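Local coordinates for protein poly-beta-1,6-N-acetyl-D-glucosamine N-deacetylase (Aggregatibacter actinomycetemcomitans, PDB 4U10) that probably hydrolyses N-acetyl groups from poly-beta-1,6-N-acetyl-D-glucosamine, using this N-terminal, metal-binding polysaccharide deacetylase part of a longer chain, at residues Asp2-Leu7 and Ala68-Phe73; Ala8-Val13 and Phe73-Ala78; Trp103-Val108 and Val125-Val130; His229-Gln234 and Asp242-Arg247. All coordinates share one frame; numbering follows the deposited sequence.

How the contacts relate
Contact 1 pairs the N-terminal strand with strand 68-75 and closes a loop of 60 residues that carries helices 31-42 and 51-58. Contact 2 continues the same two strands to their C-terminal ends, so the two contacts cross along the chain; they share Phe73 and are joined by Ser72 O to Tyr9 N. Contact 3 follows, enclosing 16 residues between its segments and joining helix 101-104 to the start of helix 127-135, and meets contact 2 where Val125 N bonds Gly76 O. Contact 4 closes the shortest loop, 7 residues, within the three-stranded sheet. Its Arg247 reaches into both strand contacts, whereas contact 3 lies on the opposite side of the chain's centre from contacts 1 and 4.

Contact 1 (Asp2-Leu7 and Ala68-Phe73); sequences DRYGVL and AVVLSF
The ring of Tyr4 slants against Val70, whose CG2 approaches ring atom CD2 at 4.0 Å; Trp51 and Ile54 of helix 51-58 pack on the same tyrosine. Before the ring, Tyr4 CB rests 3.9 Å from Ala68 CB, and Val6 carries this face onward by laying CG2 beside Val70 CB. On the reverse face Leu7 and Leu71 point the same way, with CD1 of the first 4.2 Å from CD2 of the second. Between the two faces runs a buried parallel strand pair of the main mixed sheet: Gly5 N bonds Ala68 O, Gly5 O receives Val70 N, and Val70 O receives Leu7 N. At the C-terminal end Leu7 O is gripped twice by one residue. Ser72 N reaches it at 2.9 Å, nearly along the C=O axis, while Ser72 OG donates at 2.6 Å from 38° above the carbonyl plane. With its proton committed to Leu7 O, the buried hydroxyl can accept from Arg247 NH1, and Arg247 in turn pairs with zinc ligand Asp74. Ser72 thus lies one step behind the second-shell Arg247, tying the strand backbone to the position of that arginine.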
loop_
_atom_site.group_PDB
_atom_site.type_symbol
_atom_site.label_atom_id
_atom_site.label_comp_id
_atom_site.label_asym_id
_atom_site.label_seq_id
_atom_site.Cartn_x
_atom_site.Cartn_y
_atom_site.Cartn_z
ATOM N N ASP A 2 -4.180 -0.179 23.212
ATOM C CA ASP A 2 -5.027 -0.770 22.180
ATOM C C ASP A 2 -5.008 0.040 20.831
ATOM O O ASP A 2 -5.780 -0.246 19.925
ATOM C CB ASP A 2 -6.466 -0.904 22.712
ATOM C CG ASP A 2 -7.048 0.432 23.157
ATOM O OD1 ASP A 2 -6.239 1.350 23.396
ATOM O OD2 ASP A 2 -8.291 0.575 23.264
ATOM N N ARG A 3 -4.143 1.034 20.711
ATOM C CA ARG A 3 -4.169 1.952 19.578
ATOM C C ARG A 3 -2.891 1.736 18.783
ATOM O O ARG A 3 -1.853 1.364 19.349
ATOM C CB ARG A 3 -4.170 3.408 20.030
ATOM C CG ARG A 3 -4.935 3.702 21.292
ATOM C CD ARG A 3 -6.437 3.669 21.083
ATOM N NE ARG A 3 -7.087 4.757 21.797
ATOM C CZ ARG A 3 -6.925 6.039 21.484
ATOM N NH1 ARG A 3 -6.131 6.391 20.483
ATOM N NH2 ARG A 3 -7.551 6.978 22.173
ATOM N N TYR A 4 -2.951 2.035 17.491
ATOM C CA TYR A 4 -1.755 2.135 16.657
ATOM C C TYR A 4 -1.971 3.142 15.510
ATOM O O TYR A 4 -3.137 3.371 15.064
ATOM C CB TYR A 4 -1.339 0.745 16.147
ATOM C CG TYR A 4 -2.299 0.128 15.155
ATOM C CD1 TYR A 4 -3.409 -0.617 15.594
ATOM C CD2 TYR A 4 -2.139 0.347 13.798
ATOM C CE1 TYR A 4 -4.301 -1.162 14.687
ATOM C CE2 TYR A 4 -2.994 -0.224 12.880
ATOM C CZ TYR A 4 -4.080 -0.959 13.325
ATOM O OH TYR A 4 -4.923 -1.509 12.446
ATOM N N GLY A 5 -0.849 3.743 15.082
ATOM C CA GLY A 5 -0.808 4.637 13.953
ATOM C C GLY A 5 -0.169 3.925 12.759
ATOM O O GLY A 5 0.549 2.972 12.922
ATOM N N VAL A 6 -0.414 4.429 11.564
ATOM C CA VAL A 6 0.125 3.843 10.355
ATOM C C VAL A 6 0.717 4.913 9.460
ATOM O O VAL A 6 0.053 5.897 9.196
ATOM C CB VAL A 6 -0.929 3.013 9.571
ATOM C CG1 VAL A 6 -0.239 2.322 8.392
ATOM C CG2 VAL A 6 -1.594 1.949 10.453
ATOM N N LEU A 7 1.936 4.719 8.957
ATOM C CA LEU A 7 2.498 5.647 7.977
ATOM C C LEU A 7 2.466 5.076 6.563
ATOM O O LEU A 7 2.818 3.913 6.344
ATOM C CB LEU A 7 3.906 6.034 8.308
ATOM C CG LEU A 7 4.271 6.533 9.746
ATOM C CD1 LEU A 7 5.733 7.015 9.823
ATOM C CD2 LEU A 7 3.296 7.627 10.171
ATOM N N ALA A 68 2.478 2.157 19.436
ATOM C CA ALA A 68 2.705 1.210 18.324
ATOM C C ALA A 68 2.499 1.943 17.000
ATOM O O ALA A 68 1.631 2.800 16.883
ATOM C CB ALA A 68 1.754 0.017 18.441
ATOM N N VAL A 69 3.315 1.615 16.003
ATOM C CA VAL A 69 3.233 2.235 14.705
ATOM C C VAL A 69 3.536 1.152 13.672
ATOM O O VAL A 69 4.423 0.327 13.869
ATOM C CB VAL A 69 4.308 3.322 14.572
ATOM C CG1 VAL A 69 4.354 3.858 13.151
ATOM C CG2 VAL A 69 4.061 4.421 15.598
ATOM N N VAL A 70 2.786 1.163 12.572
ATOM C CA VAL A 70 2.995 0.262 11.442
ATOM C C VAL A 70 3.526 1.113 10.264
ATOM O O VAL A 70 3.018 2.218 9.967
ATOM C CB VAL A 70 1.706 -0.461 11.009
ATOM C CG1 VAL A 70 1.937 -1.406 9.783
ATOM C CG2 VAL A 70 1.159 -1.311 12.132
ATOM N N LEU A 71 4.499 0.576 9.549
ATOM C CA LEU A 71 5.048 1.238 8.363
ATOM C C LEU A 71 4.497 0.541 7.132
ATOM O O LEU A 71 4.503 -0.645 7.115
ATOM C CB LEU A 71 6.573 1.072 8.326
ATOM C CG LEU A 71 7.377 1.635 9.485
ATOM C CD1 LEU A 71 8.873 1.338 9.331
ATOM C CD2 LEU A 71 7.145 3.114 9.659
ATOM N N SER A 72 4.093 1.289 6.084
ATOM C CA SER A 72 3.502 0.723 4.877
ATOM C C SER A 72 4.044 1.378 3.592
ATOM O O SER A 72 4.292 2.595 3.581
ATOM C CB SER A 72 1.976 0.783 4.928
ATOM O OG SER A 72 1.452 2.108 4.976
ATOM N N PHE A 73 4.290 0.547 2.557
ATOM C CA PHE A 73 4.898 1.012 1.328
ATOM C C PHE A 73 4.058 0.505 0.184
ATOM O O PHE A 73 3.701 -0.686 0.134
ATOM C CB PHE A 73 6.334 0.542 1.169
ATOM C CG PHE A 73 7.236 1.023 2.261
ATOM C CD1 PHE A 73 7.329 0.327 3.476
ATOM C CD2 PHE A 73 8.029 2.154 2.083
ATOM C CE1 PHE A 73 8.140 0.823 4.498
ATOM C CE2 PHE A 73 8.832 2.620 3.087
ATOM C CZ PHE A 73 8.875 1.966 4.306
#

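Contact 2 (Ala8-Val13 and Phe73-Ala78); sequences AYHSVV and FDDGYA. With ZN (zinc ion), chain D; ZN (zinc ion), chain C.
Two neighbouring zinc sites meet in this contact, in the presumed active-site region of the deacetylase; at one of them an ion is shared by His10, just after the strand residues 8-9, and Asp74, near the C-terminal end of strand 68-75. His10 NE2 binds it at 2.2 Å and Asp74 OD2 at 2.1 Å. The imidazole and carboxylate planes are nearly perpendicular (86°); the two ligand atoms are 3.4 Å from each other, held by the metal and not by a hydrogen bond. Asp74 is engaged a second time by Arg247, through salt bridges that hold its carboxylate in place. The sequence Phe73-Asp74-Asp75-Gly76 is the Asp-Asp motif of the NodB family. Its second aspartate binds a separate zinc ion through OD1 at 1.9 Å, and His144 and His149 complete the Asp-His-His set that holds the metal in this family. Water 1 bridges the two ions and lies in the plane of the His10 ring, at its edge. In the backbone, Asp74 N bonds Tyr9 O at 3.0 Å, and the Tyr9 and Phe73 rings run nearly parallel (17°) but slid apart, the tight point being Tyr9 CB against Phe73 CD2 at 3.4 Å. Tyr9 OH turns to His37. Farther along, Ser11 CB packs on Tyr77 CD2 at 3.6 Å, while Ser11 OG bonds Thr79.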
loop_
_atom_site.group_PDB
_atom_site.type_symbol
_atom_site.label_atom_id
_atom_site.label_comp_id
_atom_site.label_asym_id
_atom_site.label_seq_id
_atom_site.Cartn_x
_atom_site.Cartn_y
_atom_site.Cartn_z
ATOM N N ALA A 8 2.049 5.880 5.589
ATOM C CA ALA A 8 1.982 5.394 4.185
ATOM C C ALA A 8 3.050 6.030 3.300
ATOM O O ALA A 8 2.967 7.229 2.974
ATOM C CB ALA A 8 0.583 5.671 3.599
ATOM N N TYR A 9 3.984 5.228 2.815
ATOM C CA TYR A 9 5.072 5.656 1.968
ATOM C C TYR A 9 4.880 5.080 0.568
ATOM O O TYR A 9 4.111 4.168 0.408
ATOM C CB TYR A 9 6.424 5.116 2.458
ATOM C CG TYR A 9 6.934 5.767 3.750
ATOM C CD1 TYR A 9 7.723 6.913 3.724
ATOM C CD2 TYR A 9 6.664 5.182 4.987
ATOM C CE1 TYR A 9 8.154 7.495 4.929
ATOM C CE2 TYR A 9 7.135 5.735 6.189
ATOM C CZ TYR A 9 7.844 6.861 6.173
ATOM O OH TYR A 9 8.260 7.404 7.400
ATOM N N HIS A 10 5.558 5.642 -0.430
ATOM C CA HIS A 10 5.556 5.094 -1.794
ATOM C C HIS A 10 7.003 4.828 -2.175
ATOM O O HIS A 10 7.670 3.960 -1.536
ATOM C CB HIS A 10 4.798 6.054 -2.728
ATOM C CG HIS A 10 3.348 6.107 -2.404
ATOM N ND1 HIS A 10 2.857 6.838 -1.345
ATOM C CD2 HIS A 10 2.304 5.425 -2.906
ATOM C CE1 HIS A 10 1.562 6.641 -1.228
ATOM N NE2 HIS A 10 1.195 5.794 -2.174
ATOM N N SER A 11 7.519 5.538 -3.161
ATOM C CA SER A 11 8.906 5.318 -3.517
ATOM C C SER A 11 9.834 6.140 -2.633
ATOM O O SER A 11 9.468 7.246 -2.164
ATOM C CB SER A 11 9.162 5.605 -4.973
ATOM O OG SER A 11 10.309 4.971 -5.342
ATOM N N VAL A 12 11.040 5.591 -2.464
ATOM C CA VAL A 12 12.151 6.147 -1.679
ATOM C C VAL A 12 13.441 5.948 -2.505
ATOM O O VAL A 12 13.757 4.859 -2.937
ATOM C CB VAL A 12 12.311 5.542 -0.275
ATOM C CG1 VAL A 12 13.440 6.249 0.493
ATOM C CG2 VAL A 12 11.041 5.687 0.551
ATOM N N VAL A 13 14.140 7.044 -2.781
ATOM C CA VAL A 13 15.293 7.044 -3.647
ATOM C C VAL A 13 16.480 7.646 -2.857
ATOM O O VAL A 13 16.282 8.457 -1.917
ATOM C CB VAL A 13 15.032 7.835 -4.956
ATOM C CG1 VAL A 13 13.998 7.140 -5.783
ATOM C CG2 VAL A 13 14.603 9.258 -4.698
ATOM N N PHE A 73 4.290 0.547 2.557
ATOM C CA PHE A 73 4.898 1.012 1.328
ATOM C C PHE A 73 4.058 0.505 0.184
ATOM O O PHE A 73 3.701 -0.686 0.134
ATOM C CB PHE A 73 6.334 0.542 1.169
ATOM C CG PHE A 73 7.236 1.023 2.261
ATOM C CD1 PHE A 73 7.329 0.327 3.476
ATOM C CD2 PHE A 73 8.029 2.154 2.083
ATOM C CE1 PHE A 73 8.140 0.823 4.498
ATOM C CE2 PHE A 73 8.832 2.620 3.087
ATOM C CZ PHE A 73 8.875 1.966 4.306
ATOM N N ASP A 74 3.600 1.449 -0.631
ATOM C CA ASP A 74 2.671 1.155 -1.729
ATOM C C ASP A 74 3.328 1.156 -3.116
ATOM O O ASP A 74 4.149 2.029 -3.412
ATOM C CB ASP A 74 1.549 2.182 -1.844
ATOM C CG ASP A 74 0.589 2.224 -0.663
ATOM O OD1 ASP A 74 0.662 1.399 0.271
ATOM O OD2 ASP A 74 -0.329 3.105 -0.747
ATOM N N ASP A 75 2.892 0.168 -3.930
ATOM C CA ASP A 75 2.826 0.146 -5.390
ATOM C C ASP A 75 3.661 -0.933 -6.057
ATOM O O ASP A 75 3.297 -1.375 -7.119
ATOM C CB ASP A 75 3.167 1.482 -6.065
ATOM C CG ASP A 75 2.113 2.488 -5.900
ATOM O OD1 ASP A 75 1.162 2.302 -5.128
ATOM O OD2 ASP A 75 2.222 3.501 -6.606
ATOM N N GLY A 76 4.720 -1.391 -5.406
ATOM C CA GLY A 76 5.624 -2.374 -6.012
ATOM C C GLY A 76 6.853 -1.806 -6.632
ATOM O O GLY A 76 7.510 -2.518 -7.394
ATOM N N TYR A 77 7.209 -0.553 -6.326
ATOM C CA TYR A 77 8.488 0.012 -6.923
ATOM C C TYR A 77 9.712 -0.776 -6.534
ATOM O O TYR A 77 9.829 -1.158 -5.378
ATOM C CB TYR A 77 8.709 1.479 -6.572
ATOM C CG TYR A 77 7.603 2.420 -6.987
ATOM C CD1 TYR A 77 7.268 2.634 -8.333
ATOM C CD2 TYR A 77 6.863 3.083 -6.025
ATOM C CE1 TYR A 77 6.233 3.515 -8.668
ATOM C CE2 TYR A 77 5.883 3.925 -6.364
ATOM C CZ TYR A 77 5.558 4.146 -7.683
ATOM O OH TYR A 77 4.522 5.062 -7.924
ATOM N N ALA A 78 10.635 -0.989 -7.503
ATOM C CA ALA A 78 11.894 -1.651 -7.275
ATOM C C ALA A 78 12.667 -1.023 -6.078
ATOM O O ALA A 78 13.418 -1.694 -5.382
ATOM C CB ALA A 78 12.750 -1.675 -8.551
HETATM ZN ZN ZN D . -0.633 4.655 -2.120
HETATM ZN ZN ZN C . -0.622 2.953 -5.119
HETATM O O HOH W 1 -1.347 4.218 -3.937
#

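Contact 3 (Trp103-Val108 and Val125-Val130); sequences WLDTPV and VTWDQV. Unlike the reference sequence in segment 125-130: Asp128 (reference Glu).
At the N-terminal turn of helix 127-135, Trp127 is laid against Leu104 and Asp105, which come from helix 101-104 and the segment that follows. Leu104 takes up one face of the indole. Its CD2 stands 3.7 Å above the centroid of the Trp127 six-membered ring and only 10° off the ring normal, a CH-pi contact, while its CB lies over the same face nearer the rim, 3.6 Å from Trp127 CE2. The leucine crosses the tryptophan side chain at about a right angle. With CG anti to the carbonyl carbon (chi1 -81°), the branch point also comes to 3.7 Å from Val125 O, and CD2 touches Val125 CG2 at 3.8 Å and Val130 CG2 slightly farther away. The indole edge is occupied by Asp105: NE1 donates to OD1 at 2.9 Å, meeting the oxygen nearly along its C-O axis, although the bond is bent to 150° at the hydrogen. The other carboxylate oxygen, OD2, bonds Ser194 of helix 177-199, and the same helix packs on Trp127. The turn itself begins with a capping box. Thr126 is the N-cap; its N donates to Gln129 OE1 at 2.9 Å, and Gln129 N returns a weak bond to Thr126 OG1 at 3.5 Å. Just before the cap, Val125 N takes the carbonyl of Gly76, linking this helix start to the loop after the metal-binding aspartates. Arg121 NH2 bridges Leu104 O and Val125 O.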
loop_
_atom_site.group_PDB
_atom_site.type_symbol
_atom_site.label_atom_id
_atom_site.label_comp_id
_atom_site.label_asym_id
_atom_site.label_seq_id
_atom_site.Cartn_x
_atom_site.Cartn_y
_atom_site.Cartn_z
ATOM N N TRP A 103 1.261 -5.747 -12.302
ATOM C CA TRP A 103 2.541 -5.130 -12.641
ATOM C C TRP A 103 3.649 -6.178 -12.413
ATOM O O TRP A 103 4.434 -6.481 -13.314
ATOM C CB TRP A 103 2.774 -3.821 -11.848
ATOM C CG TRP A 103 1.836 -2.773 -12.167
ATOM C CD1 TRP A 103 0.898 -2.778 -13.220
ATOM C CD2 TRP A 103 1.685 -1.516 -11.506
ATOM N NE1 TRP A 103 0.200 -1.603 -13.201
ATOM C CE2 TRP A 103 0.656 -0.820 -12.162
ATOM C CE3 TRP A 103 2.304 -0.921 -10.383
ATOM C CZ2 TRP A 103 0.258 0.443 -11.771
ATOM C CZ3 TRP A 103 1.894 0.338 -9.986
ATOM C CH2 TRP A 103 0.910 1.011 -10.680
ATOM N N LEU A 104 3.651 -6.809 -11.252
ATOM C CA LEU A 104 4.619 -7.855 -10.968
ATOM C C LEU A 104 4.494 -9.051 -11.918
ATOM O O LEU A 104 5.478 -9.693 -12.255
ATOM C CB LEU A 104 4.519 -8.317 -9.537
ATOM C CG LEU A 104 5.262 -7.367 -8.554
ATOM C CD1 LEU A 104 4.971 -5.884 -8.751
ATOM C CD2 LEU A 104 4.958 -7.774 -7.145
ATOM N N ASP A 105 3.262 -9.366 -12.311
ATOM C CA ASP A 105 2.985 -10.489 -13.213
ATOM C C ASP A 105 3.313 -10.232 -14.693
ATOM O O ASP A 105 3.210 -11.131 -15.512
ATOM C CB ASP A 105 1.510 -10.890 -13.115
ATOM C CG ASP A 105 1.203 -11.790 -11.947
ATOM O OD1 ASP A 105 2.104 -12.304 -11.299
ATOM O OD2 ASP A 105 -0.004 -11.965 -11.651
ATOM N N THR A 106 3.648 -8.999 -15.038
ATOM C CA THR A 106 4.072 -8.650 -16.367
ATOM C C THR A 106 5.424 -9.345 -16.644
ATOM O O THR A 106 6.348 -9.251 -15.868
ATOM C CB THR A 106 4.149 -7.095 -16.521
ATOM O OG1 THR A 106 2.873 -6.512 -16.195
ATOM C CG2 THR A 106 4.529 -6.685 -17.932
ATOM N N PRO A 107 5.504 -10.112 -17.718
ATOM C CA PRO A 107 6.750 -10.742 -18.100
ATOM C C PRO A 107 7.885 -9.730 -18.279
ATOM O O PRO A 107 7.639 -8.609 -18.680
ATOM C CB PRO A 107 6.397 -11.395 -19.466
ATOM C CG PRO A 107 4.903 -11.574 -19.429
ATOM C CD PRO A 107 4.412 -10.359 -18.696
ATOM N N VAL A 108 9.127 -10.127 -18.020
ATOM C CA VAL A 108 10.263 -9.162 -18.081
ATOM C C VAL A 108 10.475 -8.488 -19.453
ATOM O O VAL A 108 11.100 -7.449 -19.529
ATOM C CB VAL A 108 11.612 -9.780 -17.635
ATOM C CG1 VAL A 108 11.615 -10.039 -16.128
ATOM C CG2 VAL A 108 11.932 -11.025 -18.428
ATOM N N VAL A 125 9.430 -4.324 -8.598
ATOM C CA VAL A 125 10.054 -5.544 -8.079
ATOM C C VAL A 125 9.730 -6.799 -8.925
ATOM O O VAL A 125 8.763 -6.809 -9.650
ATOM C CB VAL A 125 9.702 -5.842 -6.588
ATOM C CG1 VAL A 125 10.285 -4.799 -5.625
ATOM C CG2 VAL A 125 8.215 -6.015 -6.367
ATOM N N THR A 126 10.547 -7.829 -8.782
ATOM C CA THR A 126 10.245 -9.195 -9.251
ATOM C C THR A 126 9.699 -10.000 -8.061
ATOM O O THR A 126 9.935 -9.665 -6.924
ATOM C CB THR A 126 11.517 -9.879 -9.812
ATOM O OG1 THR A 126 12.472 -10.124 -8.775
ATOM C CG2 THR A 126 12.212 -9.050 -10.869
ATOM N N TRP A 127 9.007 -11.078 -8.322
ATOM C CA TRP A 127 8.494 -11.923 -7.253
ATOM C C TRP A 127 9.548 -12.602 -6.364
ATOM O O TRP A 127 9.273 -12.864 -5.187
ATOM C CB TRP A 127 7.577 -12.985 -7.836
ATOM C CG TRP A 127 6.219 -12.493 -8.295
ATOM C CD1 TRP A 127 5.736 -12.500 -9.569
ATOM C CD2 TRP A 127 5.188 -11.961 -7.481
ATOM N NE1 TRP A 127 4.467 -12.053 -9.594
ATOM C CE2 TRP A 127 4.098 -11.671 -8.336
ATOM C CE3 TRP A 127 5.091 -11.642 -6.116
ATOM C CZ2 TRP A 127 2.894 -11.118 -7.870
ATOM C CZ3 TRP A 127 3.898 -11.096 -5.634
ATOM C CH2 TRP A 127 2.799 -10.843 -6.518
ATOM N N ASP A 128 10.726 -12.907 -6.948
ATOM C CA ASP A 128 11.886 -13.418 -6.207
ATOM C C ASP A 128 12.221 -12.422 -5.124
ATOM O O ASP A 128 12.370 -12.786 -3.999
ATOM C CB ASP A 128 13.153 -13.599 -7.087
ATOM C CG ASP A 128 12.939 -14.590 -8.279
ATOM O OD1 ASP A 128 12.319 -15.698 -8.111
ATOM O OD2 ASP A 128 13.386 -14.251 -9.415
ATOM N N GLN A 129 12.301 -11.151 -5.478
ATOM C CA GLN A 129 12.566 -10.101 -4.482
ATOM C C GLN A 129 11.534 -10.018 -3.384
ATOM O O GLN A 129 11.862 -9.781 -2.220
ATOM C CB GLN A 129 12.693 -8.803 -5.235
ATOM C CG GLN A 129 13.960 -8.674 -5.992
ATOM C CD GLN A 129 13.970 -7.510 -6.974
ATOM O OE1 GLN A 129 12.952 -6.985 -7.340
ATOM N NE2 GLN A 129 15.147 -7.081 -7.358
ATOM N N VAL A 130 10.264 -10.245 -3.730
ATOM C CA VAL A 130 9.178 -10.204 -2.768
ATOM C C VAL A 130 9.261 -11.383 -1.811
ATOM O O VAL A 130 9.048 -11.198 -0.563
ATOM C CB VAL A 130 7.816 -10.256 -3.460
ATOM C CG1 VAL A 130 6.676 -10.279 -2.442
ATOM C CG2 VAL A 130 7.664 -9.112 -4.450
#

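Contact 4 (His229-Gln234 and Asp242-Arg247); sequences HFALGQ and DRYVGR
Phe230, Val245 and Arg247 make the tightly packed side. Phe230 and Val245 lie side by side, ring atom CD1 3.6 Å from Val245 CB, and Arg247 crosses the phenyl group at about a right angle with its CD 3.6 Å from Phe230 CD2. The arginine chain bends at chi3 (-65°), which turns NE to Ala231 O; the 2.9 Å bond is nearly straight (166°) and in the guanidinium plane. Water 2 donates to Phe230 O and accepts weakly from Arg247 NH2, and the guanidinium goes on to Asp74 and Ser72. The framework is the parallel pairing of strand 228-230 with 244-245, one of the two outer strands of a three-stranded sheet, through His229 N to Arg243 O, Val245 N to His229 O and Ala231 N to Val245 O. Past the strands, Arg247 N bonds Leu232 O from 64° above the carbonyl plane. On the reverse face the rings overlap little, and the Tyr244-Gln234 end reaches toward solvent. Tyr244 CA sits over the buried His229 ring, 3.9 Å from its centroid, while the two ring centroids are 5.5 Å apart. Ala231 CB meets the Tyr244 ring edge at CE1, 3.7 Å away, and exposed Gln234 crosses the tyrosine's outer end.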
loop_
_atom_site.group_PDB
_atom_site.type_symbol
_atom_site.label_atom_id
_atom_site.label_comp_id
_atom_site.label_asym_id
_atom_site.label_seq_id
_atom_site.Cartn_x
_atom_site.Cartn_y
_atom_site.Cartn_z
ATOM N N HIS A 229 -8.532 -3.130 5.688
ATOM C CA HIS A 229 -8.206 -2.286 4.553
ATOM C C HIS A 229 -7.511 -1.004 4.981
ATOM O O HIS A 229 -7.890 -0.342 5.961
ATOM C CB HIS A 229 -9.464 -2.092 3.663
ATOM C CG HIS A 229 -10.617 -1.440 4.344
ATOM N ND1 HIS A 229 -10.839 -0.084 4.299
ATOM C CD2 HIS A 229 -11.643 -1.965 5.053
ATOM C CE1 HIS A 229 -11.949 0.208 4.950
ATOM N NE2 HIS A 229 -12.434 -0.914 5.446
ATOM N N PHE A 230 -6.501 -0.609 4.224
ATOM C CA PHE A 230 -5.713 0.587 4.520
ATOM C C PHE A 230 -6.164 1.753 3.619
ATOM O O PHE A 230 -5.953 1.721 2.399
ATOM C CB PHE A 230 -4.230 0.319 4.240
ATOM C CG PHE A 230 -3.479 -0.508 5.300
ATOM C CD1 PHE A 230 -4.105 -1.247 6.282
ATOM C CD2 PHE A 230 -2.067 -0.578 5.225
ATOM C CE1 PHE A 230 -3.322 -2.025 7.194
ATOM C CE2 PHE A 230 -1.335 -1.292 6.128
ATOM C CZ PHE A 230 -1.967 -1.999 7.097
ATOM N N ALA A 231 -6.677 2.819 4.244
ATOM C CA ALA A 231 -7.003 4.090 3.555
ATOM C C ALA A 231 -5.907 5.158 3.821
ATOM O O ALA A 231 -4.761 4.818 4.105
ATOM C CB ALA A 231 -8.415 4.545 3.982
ATOM N N LEU A 232 -6.190 6.448 3.668
ATOM C CA LEU A 232 -5.234 7.451 4.068
ATOM C C LEU A 232 -5.803 8.158 5.307
ATOM O O LEU A 232 -6.337 7.487 6.219
ATOM C CB LEU A 232 -4.898 8.382 2.900
ATOM C CG LEU A 232 -4.078 7.723 1.787
ATOM C CD1 LEU A 232 -3.837 8.677 0.615
ATOM C CD2 LEU A 232 -2.759 7.314 2.396
ATOM N N GLY A 233 -5.712 9.489 5.322
ATOM C CA GLY A 233 -5.926 10.310 6.523
ATOM C C GLY A 233 -7.375 10.619 6.887
ATOM O O GLY A 233 -7.629 11.465 7.729
ATOM N N GLN A 234 -8.304 9.917 6.265
ATOM C CA GLN A 234 -9.722 9.988 6.600
ATOM C C GLN A 234 -10.116 9.310 7.952
ATOM O O GLN A 234 -11.319 9.203 8.304
ATOM C CB GLN A 234 -10.531 9.425 5.405
ATOM C CG GLN A 234 -10.081 8.092 4.765
ATOM C CD GLN A 234 -9.270 8.250 3.473
ATOM O OE1 GLN A 234 -8.113 8.647 3.519
ATOM N NE2 GLN A 234 -9.871 7.921 2.325
ATOM N N ASP A 242 -9.896 -3.088 14.545
ATOM C CA ASP A 242 -10.502 -2.261 13.470
ATOM C C ASP A 242 -10.250 -2.883 12.108
ATOM O O ASP A 242 -9.157 -3.389 11.857
ATOM C CB ASP A 242 -9.949 -0.840 13.479
ATOM C CG ASP A 242 -10.514 -0.005 14.626
ATOM O OD1 ASP A 242 -11.394 -0.516 15.356
ATOM O OD2 ASP A 242 -10.074 1.136 14.792
ATOM N N ARG A 243 -11.284 -2.885 11.275
ATOM C CA ARG A 243 -11.211 -3.271 9.878
ATOM C C ARG A 243 -10.680 -2.121 9.016
ATOM O O ARG A 243 -9.799 -2.310 8.170
ATOM C CB ARG A 243 -12.606 -3.657 9.392
ATOM C CG ARG A 243 -13.193 -4.885 10.087
ATOM C CD ARG A 243 -14.742 -4.876 9.955
ATOM N NE ARG A 243 -15.374 -6.205 10.031
ATOM C CZ ARG A 243 -15.367 -7.020 11.094
ATOM N NH1 ARG A 243 -14.752 -6.697 12.245
ATOM N NH2 ARG A 243 -15.988 -8.192 10.991
ATOM N N TYR A 244 -11.208 -0.926 9.267
ATOM C CA TYR A 244 -10.857 0.323 8.527
ATOM C C TYR A 244 -9.629 0.954 9.163
ATOM O O TYR A 244 -9.706 1.444 10.291
ATOM C CB TYR A 244 -12.056 1.288 8.607
ATOM C CG TYR A 244 -11.943 2.696 8.032
ATOM C CD1 TYR A 244 -10.885 3.104 7.203
ATOM C CD2 TYR A 244 -12.939 3.610 8.294
ATOM C CE1 TYR A 244 -10.837 4.402 6.710
ATOM C CE2 TYR A 244 -12.915 4.891 7.791
ATOM C CZ TYR A 244 -11.873 5.289 7.001
ATOM O OH TYR A 244 -11.919 6.584 6.523
ATOM N N VAL A 245 -8.507 0.945 8.459
ATOM C CA VAL A 245 -7.255 1.410 9.044
ATOM C C VAL A 245 -6.858 2.694 8.340
ATOM O O VAL A 245 -6.788 2.705 7.140
ATOM C CB VAL A 245 -6.177 0.378 8.801
ATOM C CG1 VAL A 245 -4.835 0.937 9.284
ATOM C CG2 VAL A 245 -6.533 -0.923 9.491
ATOM N N GLY A 246 -6.691 3.791 9.053
ATOM C CA GLY A 246 -6.182 5.036 8.477
ATOM C C GLY A 246 -4.688 5.177 8.526
ATOM O O GLY A 246 -3.991 4.575 9.361
ATOM N N ARG A 247 -4.169 5.990 7.623
ATOM C CA ARG A 247 -2.761 6.160 7.480
ATOM C C ARG A 247 -2.426 7.621 7.237
ATOM O O ARG A 247 -3.227 8.392 6.654
ATOM C CB ARG A 247 -2.254 5.288 6.301
ATOM C CG ARG A 247 -2.581 3.781 6.362
ATOM C CD ARG A 247 -1.772 3.039 5.291
ATOM N NE ARG A 247 -2.203 3.459 3.932
ATOM C CZ ARG A 247 -1.566 3.170 2.799
ATOM N NH1 ARG A 247 -0.437 2.475 2.808
ATOM N NH2 ARG A 247 -2.024 3.614 1.628
HETATM O O HOH W 2 -4.906 3.637 0.744
#